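Local coordinates for protein triosephosphate isomerase (Toxoplasma gondii, PDB 5UPR) that probably catalyses the interconversion of D-glyceraldehyde 3-phosphate and dihydroxyacetone phosphate in glycolysis and gluconeogenesis, here as its TIM-barrel isomerase domain, at residues S147-T150 / Q151-L154; D169-K172 / S173-I176; A177-V181 / W182-T186; G246-L250 / T251-V255. All coordinates share one frame; numbering follows the deposited sequence.

Contact 1. Residues S147-T150 / Q151-L154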
ATOM      1  N   SER A 147      -4.168  23.025  24.488  1.00 37.06           N
ATOM      2  CA  SER A 147      -3.057  23.459  25.322  1.00 37.25           C
ATOM      3  C   SER A 147      -2.123  24.517  24.650  1.00 36.09           C
ATOM      4  O   SER A 147      -1.068  24.814  25.155  1.00 37.68           O
ATOM      5  CB  SER A 147      -2.294  22.222  25.783  1.00 37.62           C
ATOM      6  OG  SER A 147      -1.734  21.584  24.661  1.00 37.61           O
ATOM      7  N   GLY A 148      -2.565  25.137  23.562  1.00 34.79           N
ATOM      8  CA  GLY A 148      -1.816  26.184  22.842  1.00 34.47           C
ATOM      9  C   GLY A 148      -0.570  25.754  22.069  1.00 33.16           C
ATOM     10  O   GLY A 148       0.275  26.585  21.805  1.00 33.84           O
ATOM     11  N   GLN A 149      -0.454  24.473  21.677  1.00 32.61           N
ATOM     12  CA  GLN A 149       0.787  23.975  21.040  1.00 31.67           C
ATOM     13  C   GLN A 149       0.785  23.895  19.490  1.00 29.93           C
ATOM     14  O   GLN A 149       1.738  23.380  18.877  1.00 28.22           O
ATOM     15  CB  GLN A 149       1.114  22.587  21.619  1.00 32.54           C
ATOM     16  CG  GLN A 149       1.552  22.607  23.064  1.00 35.81           C
ATOM     17  CD  GLN A 149       1.817  21.200  23.523  1.00 37.31           C
ATOM     18  OE1 GLN A 149       2.903  20.694  23.314  1.00 41.40           O
ATOM     19  NE2 GLN A 149       0.778  20.515  23.956  1.00 38.22           N
ATOM     20  N   THR A 150      -0.291  24.355  18.851  1.00 28.82           N
ATOM     21  CA  THR A 150      -0.497  24.071  17.385  1.00 27.80           C
ATOM     22  C   THR A 150       0.718  24.554  16.576  1.00 27.56           C
ATOM     23  O   THR A 150       1.273  23.798  15.784  1.00 26.72           O
ATOM     24  CB  THR A 150      -1.749  24.753  16.861  1.00 26.86           C
ATOM     25  OG1 THR A 150      -2.889  24.257  17.573  1.00 26.64           O
ATOM     26  CG2 THR A 150      -1.927  24.512  15.386  1.00 25.95           C
ATOM     27  N   GLN A 151       1.163  25.787  16.793  1.00 28.83           N
ATOM     28  CA  GLN A 151       2.277  26.305  15.975  1.00 29.95           C
ATOM     29  C   GLN A 151       3.575  25.508  16.206  1.00 28.12           C
ATOM     30  O   GLN A 151       4.278  25.228  15.266  1.00 25.69           O
ATOM     31  CB  GLN A 151       2.432  27.789  16.233  1.00 33.57           C
ATOM     32  CG  GLN A 151       3.255  28.552  15.251  1.00 35.90           C
ATOM     33  CD  GLN A 151       4.676  28.534  15.728  1.00 38.18           C
ATOM     34  OE1 GLN A 151       4.969  28.251  16.915  1.00 41.76           O
ATOM     35  NE2 GLN A 151       5.581  28.802  14.819  1.00 39.46           N
ATOM     36  N   LYS A 152       3.852  25.141  17.464  1.00 28.94           N
ATOM     37  CA  LYS A 152       5.021  24.327  17.790  1.00 29.62           C
ATOM     38  C   LYS A 152       4.970  22.974  17.094  1.00 26.82           C
ATOM     39  O   LYS A 152       5.918  22.539  16.478  1.00 26.86           O
ATOM     40  CB  LYS A 152       5.099  24.173  19.324  1.00 32.95           C
ATOM     41  CG  LYS A 152       6.134  23.207  19.876  1.00 35.84           C
ATOM     42  CD  LYS A 152       5.715  22.991  21.342  1.00 40.23           C
ATOM     43  CE  LYS A 152       6.624  22.228  22.241  1.00 45.71           C
ATOM     44  NZ  LYS A 152       7.388  21.036  21.698  1.00 49.38           N
ATOM     45  N   VAL A 153       3.809  22.321  17.169  1.00 25.21           N
ATOM     46  CA  VAL A 153       3.606  20.979  16.585  1.00 23.74           C
ATOM     47  C   VAL A 153       3.735  21.025  15.062  1.00 21.97           C
ATOM     48  O   VAL A 153       4.434  20.204  14.457  1.00 21.57           O
ATOM     49  CB  VAL A 153       2.263  20.385  17.076  1.00 23.91           C
ATOM     50  CG1 VAL A 153       1.836  19.210  16.175  1.00 24.48           C
ATOM     51  CG2 VAL A 153       2.440  19.953  18.522  1.00 25.72           C
ATOM     52  N   LEU A 154       3.067  21.967  14.420  1.00 22.25           N
ATOM     53  CA  LEU A 154       3.120  22.016  12.949  1.00 22.07           C
ATOM     54  C   LEU A 154       4.539  22.357  12.493  1.00 23.85           C
ATOM     55  O   LEU A 154       5.009  21.755  11.526  1.00 23.26           O
ATOM     56  CB  LEU A 154       2.103  23.044  12.402  1.00 22.12           C
ATOM     57  CG  LEU A 154       0.632  22.774  12.699  1.00 21.61           C
ATOM     58  CD1 LEU A 154      -0.242  23.887  12.132  1.00 22.32           C
ATOM     59  CD2 LEU A 154       0.209  21.408  12.174  1.00 21.57           C
TER
HETATM   60  O   HOH W   1       2.001  26.966  19.809  1.00 30.88           O
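T150 with L154 and Q149 with V153 form a local i to i+4 contact in the first turn of helix 150-164, directly after the short link from helix 142-146. Two nearly straight backbone bonds set its frame: V153 N donates to Q149 O at 2.9 Å, and L154 N donates to T150 O at 2.9 Å with an N-H...O angle of 171°. These are the i to i+4 bonds of an alpha-helical turn. On the flank of the turn that faces the protein interior, T150 and L154 run alongside each other in the same direction. CG2 of T150 is turned away from its own backbone N and towards the next turn, and it touches L154 CD1 at 3.7 Å. L154 CG stays beside its backbone N (chi1 -62°), which brings it over the carbonyl that this N engages, 3.3 Å from T150 O. Q149 runs alongside K152 on the outer flank, where contact is loose, with Q149 OE1 4.1 Å from K152 CD. The amide of Q149 turns back on S147: NE2 donates to S147 OG at 2.8 Å, the serine oxygen lying in the amide plane, while K152 NZ forms a salt bridge with E156. Upstream, G148 takes a positive phi as the C-prime residue of a Schellman motif that ends helix 142-146. T150 and V153 pack on R145 and E144 of that helix, and T150 and L154 face T198 of helix 192-209, with L154 also reaching I202.

Contact 2. Residues D169-K172 / S173-I176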
ATOM      1  N   ASP A 169      14.300  24.491  -4.062  1.00 34.61           N
ATOM      2  CA  ASP A 169      13.699  24.245  -5.380  1.00 35.58           C
ATOM      3  C   ASP A 169      12.760  23.014  -5.369  1.00 34.90           C
ATOM      4  O   ASP A 169      11.778  22.998  -6.120  1.00 35.40           O
ATOM      5  CB  ASP A 169      14.779  23.982  -6.456  1.00 39.68           C
ATOM      6  CG  ASP A 169      14.171  23.839  -7.884  1.00 42.35           C
ATOM      7  OD1 ASP A 169      13.487  24.822  -8.308  1.00 44.43           O
ATOM      8  OD2 ASP A 169      14.309  22.750  -8.540  1.00 42.98           O
ATOM      9  N   ALA A 170      13.067  21.999  -4.544  1.00 32.20           N
ATOM     10  CA  ALA A 170      12.274  20.784  -4.532  1.00 33.09           C
ATOM     11  C   ALA A 170      10.821  21.033  -4.059  1.00 29.64           C
ATOM     12  O   ALA A 170       9.876  20.321  -4.475  1.00 27.35           O
ATOM     13  CB  ALA A 170      12.976  19.712  -3.680  1.00 32.82           C
ATOM     14  N   TRP A 171      10.676  22.055  -3.198  1.00 28.77           N
ATOM     15  CA  TRP A 171       9.407  22.408  -2.620  1.00 27.14           C
ATOM     16  C   TRP A 171       8.387  22.949  -3.638  1.00 28.62           C
ATOM     17  O   TRP A 171       7.184  23.067  -3.285  1.00 29.38           O
ATOM     18  CB  TRP A 171       9.585  23.427  -1.471  1.00 27.05           C
ATOM     19  CG  TRP A 171      10.143  22.779  -0.246  1.00 25.86           C
ATOM     20  CD1 TRP A 171      11.394  22.322  -0.090  1.00 26.69           C
ATOM     21  CD2 TRP A 171       9.455  22.523   0.971  1.00 24.71           C
ATOM     22  NE1 TRP A 171      11.530  21.788   1.160  1.00 26.63           N
ATOM     23  CE2 TRP A 171      10.358  21.899   1.832  1.00 25.02           C
ATOM     24  CE3 TRP A 171       8.155  22.740   1.400  1.00 23.86           C
ATOM     25  CZ2 TRP A 171      10.028  21.491   3.117  1.00 25.37           C
ATOM     26  CZ3 TRP A 171       7.808  22.388   2.702  1.00 23.73           C
ATOM     27  CH2 TRP A 171       8.727  21.716   3.532  1.00 24.46           C
ATOM     28  N   LYS A 172       8.824  23.252  -4.883  1.00 29.28           N
ATOM     29  CA  LYS A 172       7.889  23.593  -5.956  1.00 30.23           C
ATOM     30  C   LYS A 172       6.753  22.614  -6.175  1.00 28.89           C
ATOM     31  O   LYS A 172       5.634  23.015  -6.539  1.00 28.54           O
ATOM     32  CB  LYS A 172       8.606  23.845  -7.269  1.00 33.19           C
ATOM     33  CG  LYS A 172       9.198  22.624  -7.958  1.00 36.51           C
ATOM     34  CD  LYS A 172      10.283  23.116  -8.967  1.00 40.87           C
ATOM     35  CE  LYS A 172      10.619  22.273 -10.179  1.00 42.76           C
ATOM     36  NZ  LYS A 172      10.851  20.928  -9.686  1.00 42.94           N
ATOM     37  N   SER A 173       7.007  21.338  -5.931  1.00 27.88           N
ATOM     38  CA  SER A 173       6.018  20.288  -6.209  1.00 26.62           C
ATOM     39  C   SER A 173       5.349  19.764  -4.939  1.00 26.14           C
ATOM     40  O   SER A 173       4.835  18.627  -4.940  1.00 26.59           O
ATOM     41  CB  SER A 173       6.765  19.161  -6.903  1.00 26.84           C
ATOM     42  OG  SER A 173       7.322  19.598  -8.119  1.00 28.53           O
ATOM     43  N   ILE A 174       5.355  20.556  -3.863  1.00 24.73           N
ATOM     44  CA  ILE A 174       4.611  20.284  -2.628  1.00 24.23           C
ATOM     45  C   ILE A 174       3.376  21.187  -2.495  1.00 23.88           C
ATOM     46  O   ILE A 174       3.434  22.349  -2.809  1.00 25.76           O
ATOM     47  CB  ILE A 174       5.508  20.476  -1.398  1.00 24.28           C
ATOM     48  CG1 ILE A 174       6.535  19.313  -1.333  1.00 24.61           C
ATOM     49  CG2 ILE A 174       4.745  20.554  -0.101  1.00 24.35           C
ATOM     50  CD1 ILE A 174       7.550  19.478  -0.264  1.00 24.99           C
ATOM     51  N   VAL A 175       2.263  20.566  -2.090  1.00 23.18           N
ATOM     52  CA  VAL A 175       1.038  21.200  -1.597  1.00 21.57           C
ATOM     53  C   VAL A 175       0.899  20.736  -0.159  1.00 21.36           C
ATOM     54  O   VAL A 175       1.052  19.565   0.125  1.00 21.75           O
ATOM     55  CB  VAL A 175      -0.168  20.744  -2.416  1.00 22.09           C
ATOM     56  CG1 VAL A 175      -1.490  21.093  -1.719  1.00 21.44           C
ATOM     57  CG2 VAL A 175      -0.116  21.373  -3.820  1.00 23.07           C
ATOM     58  N   ILE A 176       0.670  21.633   0.776  1.00 20.80           N
ATOM     59  CA  ILE A 176       0.538  21.275   2.188  1.00 20.72           C
ATOM     60  C   ILE A 176      -0.968  21.161   2.517  1.00 20.66           C
ATOM     61  O   ILE A 176      -1.755  22.084   2.205  1.00 20.20           O
ATOM     62  CB  ILE A 176       1.169  22.353   3.084  1.00 21.91           C
ATOM     63  CG1 ILE A 176       2.684  22.359   2.843  1.00 23.87           C
ATOM     64  CG2 ILE A 176       0.867  22.064   4.602  1.00 22.48           C
ATOM     65  CD1 ILE A 176       3.457  23.345   3.674  1.00 26.22           C
TER
HETATM   66  O   HOH W   2       5.707  21.237  -9.368  1.00 40.45           O
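The indole of W171 and the side chain of I174 cross obliquely, with the isoleucine tip lying over one face of the ring. I174 CD1 sits 4.0 Å from the centroid of the six-membered ring and 22° off its normal, a CH-pi contact. It is displaced towards the rim, so that W171 CE3, at 3.7 Å, is the ring atom closest to CD1. I174 reaches this place with CG1 beside its own backbone N (chi1 -72°) and an extended second torsion, which carries CD1 back towards the preceding turn. The main chain also ties the two residues: I174 N donates to W171 O at 3.2 Å. One residue earlier, S173 N makes a weak, though straight, bond of 3.4 Å to A170 O. Both are i to i+3 bonds that link the 3-10 turn to the residues leading into strand 174-178. K172 turns the other way from the tryptophan. Its CG occupies the space between its backbone N and carbonyl carbon (chi1 71°) and lies 3.6 Å from S173 OG. A water joins this outer side, 2.6 Å from S173 OG and weakly bonded to K172 O. On the inner side the rotation of the indole is fixed at its nitrogen, NE1 being bonded to V165 O. W171 lies against W205 and L206 of helix 192-209, and I174 against L128 of helix 117-129. Strand 174-178, which starts here, pairs in parallel with strands 133-138 and 220-222 of the barrel.

Contact 3. Residues A177-V181 / W182-T186. With SO4 (sulfate ion), chain E.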
ATOM      1  N   ALA A 177      -1.373  20.035   3.097  1.00 20.35           N
ATOM      2  CA  ALA A 177      -2.746  19.851   3.544  1.00 20.39           C
ATOM      3  C   ALA A 177      -2.773  19.944   5.062  1.00 19.60           C
ATOM      4  O   ALA A 177      -2.166  19.130   5.740  1.00 19.01           O
ATOM      5  CB  ALA A 177      -3.311  18.521   3.101  1.00 19.90           C
ATOM      6  N   TYR A 178      -3.444  20.972   5.562  1.00 19.51           N
ATOM      7  CA  TYR A 178      -3.570  21.177   6.993  1.00 19.60           C
ATOM      8  C   TYR A 178      -4.869  20.509   7.366  1.00 19.50           C
ATOM      9  O   TYR A 178      -5.946  21.010   6.973  1.00 19.94           O
ATOM     10  CB  TYR A 178      -3.575  22.661   7.375  1.00 19.83           C
ATOM     11  CG  TYR A 178      -3.992  22.848   8.815  1.00 19.85           C
ATOM     12  CD1 TYR A 178      -3.300  22.231   9.825  1.00 19.50           C
ATOM     13  CD2 TYR A 178      -5.106  23.604   9.150  1.00 19.92           C
ATOM     14  CE1 TYR A 178      -3.738  22.307  11.146  1.00 20.73           C
ATOM     15  CE2 TYR A 178      -5.547  23.698  10.467  1.00 20.48           C
ATOM     16  CZ  TYR A 178      -4.851  23.048  11.471  1.00 20.60           C
ATOM     17  OH  TYR A 178      -5.238  23.098  12.781  1.00 22.66           O
ATOM     18  N   GLU A 179      -4.787  19.380   8.096  1.00 20.55           N
ATOM     19  CA  GLU A 179      -5.968  18.688   8.577  1.00 21.35           C
ATOM     20  C   GLU A 179      -5.866  18.500  10.076  1.00 21.16           C
ATOM     21  O   GLU A 179      -5.184  17.598  10.493  1.00 19.64           O
ATOM     22  CB  GLU A 179      -6.226  17.309   7.924  1.00 23.53           C
ATOM     23  CG  GLU A 179      -6.176  17.297   6.423  1.00 24.60           C
ATOM     24  CD  GLU A 179      -6.743  15.943   5.853  1.00 25.89           C
ATOM     25  OE1 GLU A 179      -7.885  15.956   5.368  1.00 24.49           O
ATOM     26  OE2 GLU A 179      -6.086  14.841   5.883  1.00 26.43           O
ATOM     27  N   PRO A 180      -6.503  19.366  10.873  1.00 22.17           N
ATOM     28  CA  PRO A 180      -6.464  19.085  12.277  1.00 22.41           C
ATOM     29  C   PRO A 180      -7.060  17.708  12.573  1.00 22.11           C
ATOM     30  O   PRO A 180      -8.122  17.326  12.035  1.00 21.97           O
ATOM     31  CB  PRO A 180      -7.306  20.216  12.942  1.00 23.44           C
ATOM     32  CG  PRO A 180      -7.995  20.969  11.823  1.00 24.24           C
ATOM     33  CD  PRO A 180      -7.434  20.466  10.509  1.00 23.36           C
ATOM     34  N   VAL A 181      -6.381  16.945  13.438  1.00 21.52           N
ATOM     35  CA  VAL A 181      -6.803  15.578  13.658  1.00 21.03           C
ATOM     36  C   VAL A 181      -8.229  15.533  14.218  1.00 21.28           C
ATOM     37  O   VAL A 181      -9.011  14.651  13.853  1.00 20.00           O
ATOM     38  CB  VAL A 181      -5.807  14.769  14.515  1.00 21.55           C
ATOM     39  CG1 VAL A 181      -6.245  13.275  14.598  1.00 22.17           C
ATOM     40  CG2 VAL A 181      -4.442  14.813  13.860  1.00 21.12           C
ATOM     41  N   TRP A 182      -8.553  16.499  15.073  1.00 21.49           N
ATOM     42  CA  TRP A 182      -9.866  16.640  15.666  1.00 23.14           C
ATOM     43  C   TRP A 182     -11.010  16.931  14.694  1.00 23.44           C
ATOM     44  O   TRP A 182     -12.150  16.736  15.068  1.00 24.77           O
ATOM     45  CB  TRP A 182      -9.862  17.694  16.783  1.00 24.39           C
ATOM     46  CG  TRP A 182      -9.253  19.024  16.441  1.00 24.47           C
ATOM     47  CD1 TRP A 182      -8.001  19.429  16.764  1.00 24.82           C
ATOM     48  CD2 TRP A 182      -9.895  20.147  15.829  1.00 24.89           C
ATOM     49  NE1 TRP A 182      -7.786  20.702  16.324  1.00 23.94           N
ATOM     50  CE2 TRP A 182      -8.942  21.175  15.758  1.00 24.71           C
ATOM     51  CE3 TRP A 182     -11.138  20.355  15.255  1.00 25.68           C
ATOM     52  CZ2 TRP A 182      -9.201  22.419  15.139  1.00 25.65           C
ATOM     53  CZ3 TRP A 182     -11.420  21.639  14.659  1.00 25.64           C
ATOM     54  CH2 TRP A 182     -10.476  22.629  14.599  1.00 25.34           C
ATOM     55  N   ALA A 183     -10.699  17.379  13.474  1.00 22.74           N
ATOM     56  CA  ALA A 183     -11.687  17.567  12.388  1.00 22.69           C
ATOM     57  C   ALA A 183     -11.908  16.408  11.460  1.00 22.62           C
ATOM     58  O   ALA A 183     -12.800  16.487  10.608  1.00 24.01           O
ATOM     59  CB  ALA A 183     -11.270  18.740  11.512  1.00 22.46           C
ATOM     60  N   ILE A 184     -11.096  15.340  11.566  1.00 23.07           N
ATOM     61  CA  ILE A 184     -11.182  14.256  10.654  1.00 23.73           C
ATOM     62  C   ILE A 184     -12.277  13.256  11.034  1.00 25.23           C
ATOM     63  O   ILE A 184     -12.187  12.607  12.087  1.00 25.79           O
ATOM     64  CB  ILE A 184      -9.836  13.560  10.451  1.00 24.21           C
ATOM     65  CG1 ILE A 184      -8.806  14.506   9.842  1.00 24.18           C
ATOM     66  CG2 ILE A 184     -10.029  12.396   9.439  1.00 25.14           C
ATOM     67  CD1 ILE A 184      -7.398  14.025   9.837  1.00 23.94           C
ATOM     68  N   GLY A 185     -13.339  13.153  10.213  1.00 25.55           N
ATOM     69  CA  GLY A 185     -14.413  12.182  10.475  1.00 24.49           C
ATOM     70  C   GLY A 185     -15.347  12.517  11.618  1.00 26.65           C
ATOM     71  O   GLY A 185     -16.295  11.777  11.853  1.00 28.79           O
ATOM     72  N   THR A 186     -15.176  13.649  12.282  1.00 25.85           N
ATOM     73  CA  THR A 186     -15.903  13.995  13.493  1.00 26.40           C
ATOM     74  C   THR A 186     -17.068  14.942  13.259  1.00 26.81           C
ATOM     75  O   THR A 186     -17.844  15.184  14.172  1.00 29.39           O
ATOM     76  CB  THR A 186     -14.949  14.702  14.483  1.00 25.50           C
ATOM     77  OG1 THR A 186     -14.328  15.793  13.822  1.00 23.00           O
ATOM     78  CG2 THR A 186     -13.887  13.705  14.990  1.00 25.22           C
TER
HETATM   79  S   SO4 E 401     -13.896  14.021   6.359  1.00 34.44           S
HETATM   80  O1  SO4 E 401     -14.021  12.637   5.956  1.00 31.93           O
HETATM   81  O2  SO4 E 401     -15.029  14.870   5.978  1.00 32.34           O
HETATM   82  O3  SO4 E 401     -12.741  14.490   5.572  1.00 35.83           O
HETATM   83  O4  SO4 E 401     -13.475  14.285   7.751  1.00 31.01           O
HETATM   84  O   HOH W   3     -10.074  12.268  14.065  1.00 27.85           O
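P180 lays its CB over one face of the W182 indole, 3.6 Å from the centroid of the five-membered ring and 22° off its normal, a close CH-pi contact. W182 folds back over the proline because its CG lies between its backbone N and carbonyl carbon (chi1 50°); NE1 is then bonded to E140. P180 CG extends the overlap to A183 CB at 4.0 Å. The chain winds into a 3-10 turn, in which A183 N donates to P180 O at 3.0 Å and I184 N to V181 O at 3.2 Å. A water donates to V181 O and I184 O and so bridges the turn, and T186 OG1 donates to W182 O at 2.7 Å. I184 CD1 returns towards the strand end, 4.0 Å from E179 CB. G185 N donates to sulfate O4 at 2.7 Å; in triosephosphate isomerases the segment 180-186 belongs to the mobile loop that closes over the substrate, so the anion probably marks the phosphate site. The turn leaves the C-terminal end of strand 174-178, with P180 and A183 against Y222 of strand 220-222, I184 against helix 103-107 and W182 against L194 of helix 192-209.

Contact 4. Residues G246-L250 / T251-V255. With SO4 (sulfate ion), chain E.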
ATOM      1  N   GLY A 246     -12.259  14.318   2.267  1.00 22.05           N
ATOM      2  CA  GLY A 246     -12.345  12.915   2.608  1.00 23.58           C
ATOM      3  C   GLY A 246     -13.678  12.307   2.168  1.00 23.58           C
ATOM      4  O   GLY A 246     -13.859  12.053   0.996  1.00 24.81           O
ATOM      5  N   GLY A 247     -14.573  12.066   3.119  1.00 24.41           N
ATOM      6  CA  GLY A 247     -15.872  11.391   2.852  1.00 25.54           C
ATOM      7  C   GLY A 247     -16.679  12.027   1.702  1.00 26.39           C
ATOM      8  O   GLY A 247     -17.274  11.307   0.882  1.00 28.68           O
ATOM      9  N   ALA A 248     -16.669  13.372   1.591  1.00 25.55           N
ATOM     10  CA  ALA A 248     -17.396  14.011   0.510  1.00 26.56           C
ATOM     11  C   ALA A 248     -16.799  13.758  -0.872  1.00 26.03           C
ATOM     12  O   ALA A 248     -17.474  14.006  -1.893  1.00 26.27           O
ATOM     13  CB  ALA A 248     -17.568  15.480   0.781  1.00 27.25           C
ATOM     14  N   SER A 249     -15.590  13.197  -0.955  1.00 24.68           N
ATOM     15  CA  SER A 249     -14.997  12.885  -2.269  1.00 25.35           C
ATOM     16  C   SER A 249     -15.666  11.680  -2.971  1.00 25.62           C
ATOM     17  O   SER A 249     -15.493  11.495  -4.209  1.00 25.31           O
ATOM     18  CB  SER A 249     -13.482  12.680  -2.184  1.00 25.37           C
ATOM     19  OG  SER A 249     -13.159  11.499  -1.526  1.00 26.07           O
ATOM     20  N   LEU A 250     -16.474  10.930  -2.211  1.00 25.88           N
ATOM     21  CA  LEU A 250     -17.196   9.751  -2.729  1.00 27.45           C
ATOM     22  C   LEU A 250     -18.572  10.053  -3.295  1.00 29.34           C
ATOM     23  O   LEU A 250     -19.264   9.131  -3.739  1.00 31.44           O
ATOM     24  CB  LEU A 250     -17.334   8.698  -1.612  1.00 27.57           C
ATOM     25  CG  LEU A 250     -15.976   8.266  -0.990  1.00 26.97           C
ATOM     26  CD1 LEU A 250     -16.162   7.355   0.203  1.00 27.37           C
ATOM     27  CD2 LEU A 250     -15.083   7.608  -2.052  1.00 27.43           C
ATOM     28  N   THR A 251     -18.993  11.319  -3.239  1.00 29.11           N
ATOM     29  CA  THR A 251     -20.358  11.717  -3.678  1.00 31.57           C
ATOM     30  C   THR A 251     -20.308  12.925  -4.583  1.00 31.21           C
ATOM     31  O   THR A 251     -19.269  13.547  -4.751  1.00 30.89           O
ATOM     32  CB  THR A 251     -21.251  12.082  -2.462  1.00 32.48           C
ATOM     33  OG1 THR A 251     -20.856  13.358  -1.925  1.00 31.70           O
ATOM     34  CG2 THR A 251     -21.114  11.010  -1.358  1.00 33.00           C
ATOM     35  N   GLY A 252     -21.469  13.301  -5.063  1.00 33.74           N
ATOM     36  CA  GLY A 252     -21.725  14.528  -5.832  1.00 33.96           C
ATOM     37  C   GLY A 252     -21.338  15.808  -5.112  1.00 32.76           C
ATOM     38  O   GLY A 252     -21.092  16.804  -5.760  1.00 32.27           O
ATOM     39  N   ASP A 253     -21.248  15.778  -3.783  1.00 32.25           N
ATOM     40  CA  ASP A 253     -20.841  16.928  -2.982  1.00 30.94           C
ATOM     41  C   ASP A 253     -19.440  17.386  -3.363  1.00 30.76           C
ATOM     42  O   ASP A 253     -19.113  18.558  -3.232  1.00 30.82           O
ATOM     43  CB  ASP A 253     -20.967  16.614  -1.480  1.00 31.34           C
ATOM     44  CG  ASP A 253     -20.898  17.898  -0.593  1.00 31.82           C
ATOM     45  OD1 ASP A 253     -21.586  18.872  -0.937  1.00 34.72           O
ATOM     46  OD2 ASP A 253     -20.242  17.949   0.446  1.00 30.50           O
ATOM     47  N   PHE A 254     -18.602  16.473  -3.861  1.00 29.37           N
ATOM     48  CA  PHE A 254     -17.249  16.802  -4.290  1.00 29.55           C
ATOM     49  C   PHE A 254     -17.261  17.882  -5.338  1.00 30.80           C
ATOM     50  O   PHE A 254     -16.423  18.777  -5.287  1.00 29.09           O
ATOM     51  CB  PHE A 254     -16.534  15.553  -4.836  1.00 27.80           C
ATOM     52  CG  PHE A 254     -15.072  15.746  -5.105  1.00 27.66           C
ATOM     53  CD1 PHE A 254     -14.185  16.057  -4.066  1.00 25.95           C
ATOM     54  CD2 PHE A 254     -14.559  15.503  -6.369  1.00 27.32           C
ATOM     55  CE1 PHE A 254     -12.838  16.157  -4.294  1.00 25.77           C
ATOM     56  CE2 PHE A 254     -13.230  15.628  -6.617  1.00 27.52           C
ATOM     57  CZ  PHE A 254     -12.342  15.949  -5.585  1.00 25.99           C
ATOM     58  N   VAL A 255     -18.202  17.806  -6.276  1.00 31.56           N
ATOM     59  CA  VAL A 255     -18.273  18.817  -7.344  1.00 32.08           C
ATOM     60  C   VAL A 255     -18.658  20.207  -6.765  1.00 31.51           C
ATOM     61  O   VAL A 255     -18.140  21.229  -7.233  1.00 30.83           O
ATOM     62  CB  VAL A 255     -19.236  18.367  -8.462  1.00 34.03           C
ATOM     63  CG1 VAL A 255     -19.412  19.447  -9.531  1.00 36.01           C
ATOM     64  CG2 VAL A 255     -18.735  17.097  -9.120  1.00 34.50           C
TER
HETATM   65  S   SO4 E 401     -13.896  14.021   6.359  1.00 34.44           S
HETATM   66  O1  SO4 E 401     -14.021  12.637   5.956  1.00 31.93           O
HETATM   67  O2  SO4 E 401     -15.029  14.870   5.978  1.00 32.34           O
HETATM   68  O3  SO4 E 401     -12.741  14.490   5.572  1.00 35.83           O
HETATM   69  O4  SO4 E 401     -13.475  14.285   7.751  1.00 31.01           O
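T251 joins the 3-10 segment 247-250 to the helix that follows, and it does so through A248. Its backbone N and its OG1 both donate to A248 O, each in a weak bond of 3.4 Å. OG1 lies between its backbone N and carbonyl carbon (chi1 74°), where it can also accept from D253 N at 3.1 Å. The bond from D253 N is a capping bond at the helix start, so one hydroxyl ties the end of one helical turn to the beginning of the next. D253 then brings its carboxylate past the methyl group of A248, with OD2 3.7 Å from A248 CB; the same oxygen is bonded to G228 N. F254 follows, its N held by T251 O and its ring swung away from its backbone N (chi1 -171°) against the preceding turn. F254 CD1 comes within 3.7 Å of S249 CA, while F254 CB lies 3.5 Å from A248 O. Beyond S249 the ring also packs on L32 of helix 22-34 and on V44 and V46 of strand 42-47. S249 N and OG both donate to G246 O, OG at 2.7 Å in the carbonyl plane. G247 N, at the first residue of the 3-10 segment, donates almost straight (172°) to sulfate O1 at 2.9 Å. With G185 N and S225 N also bonded to it, the anion is gripped by main-chain N-H groups. The sulfate probably came from the crystallisation liquor, and this grip is consistent with a substrate phosphate site, where the amino end of the short turn may add favourable electrostatics.

Contacts 2 and 3 share strand 174-178, one at its start and the other at its end, on opposite sides of the chain's centre. Contact 1 lies farthest out, 21 Å from that centre, yet touches contact 3 where L154 CD1 packs on Y178 CE1 at 4.0 Å. Regular alpha-helical bonds dominate contact 1, whereas contacts 2 and 3 combine 3-10 turns with an aliphatic group laid on an indole face. Contact 4 relies on a threonine cap and a phenylalanine ring packed on S249. Contact 3 has no exposed residue among those that touch, whereas the others mix buried and exposed ones. Contacts 3 and 4 converge on one sulfate; contacts 1 and 2 touch no ligand.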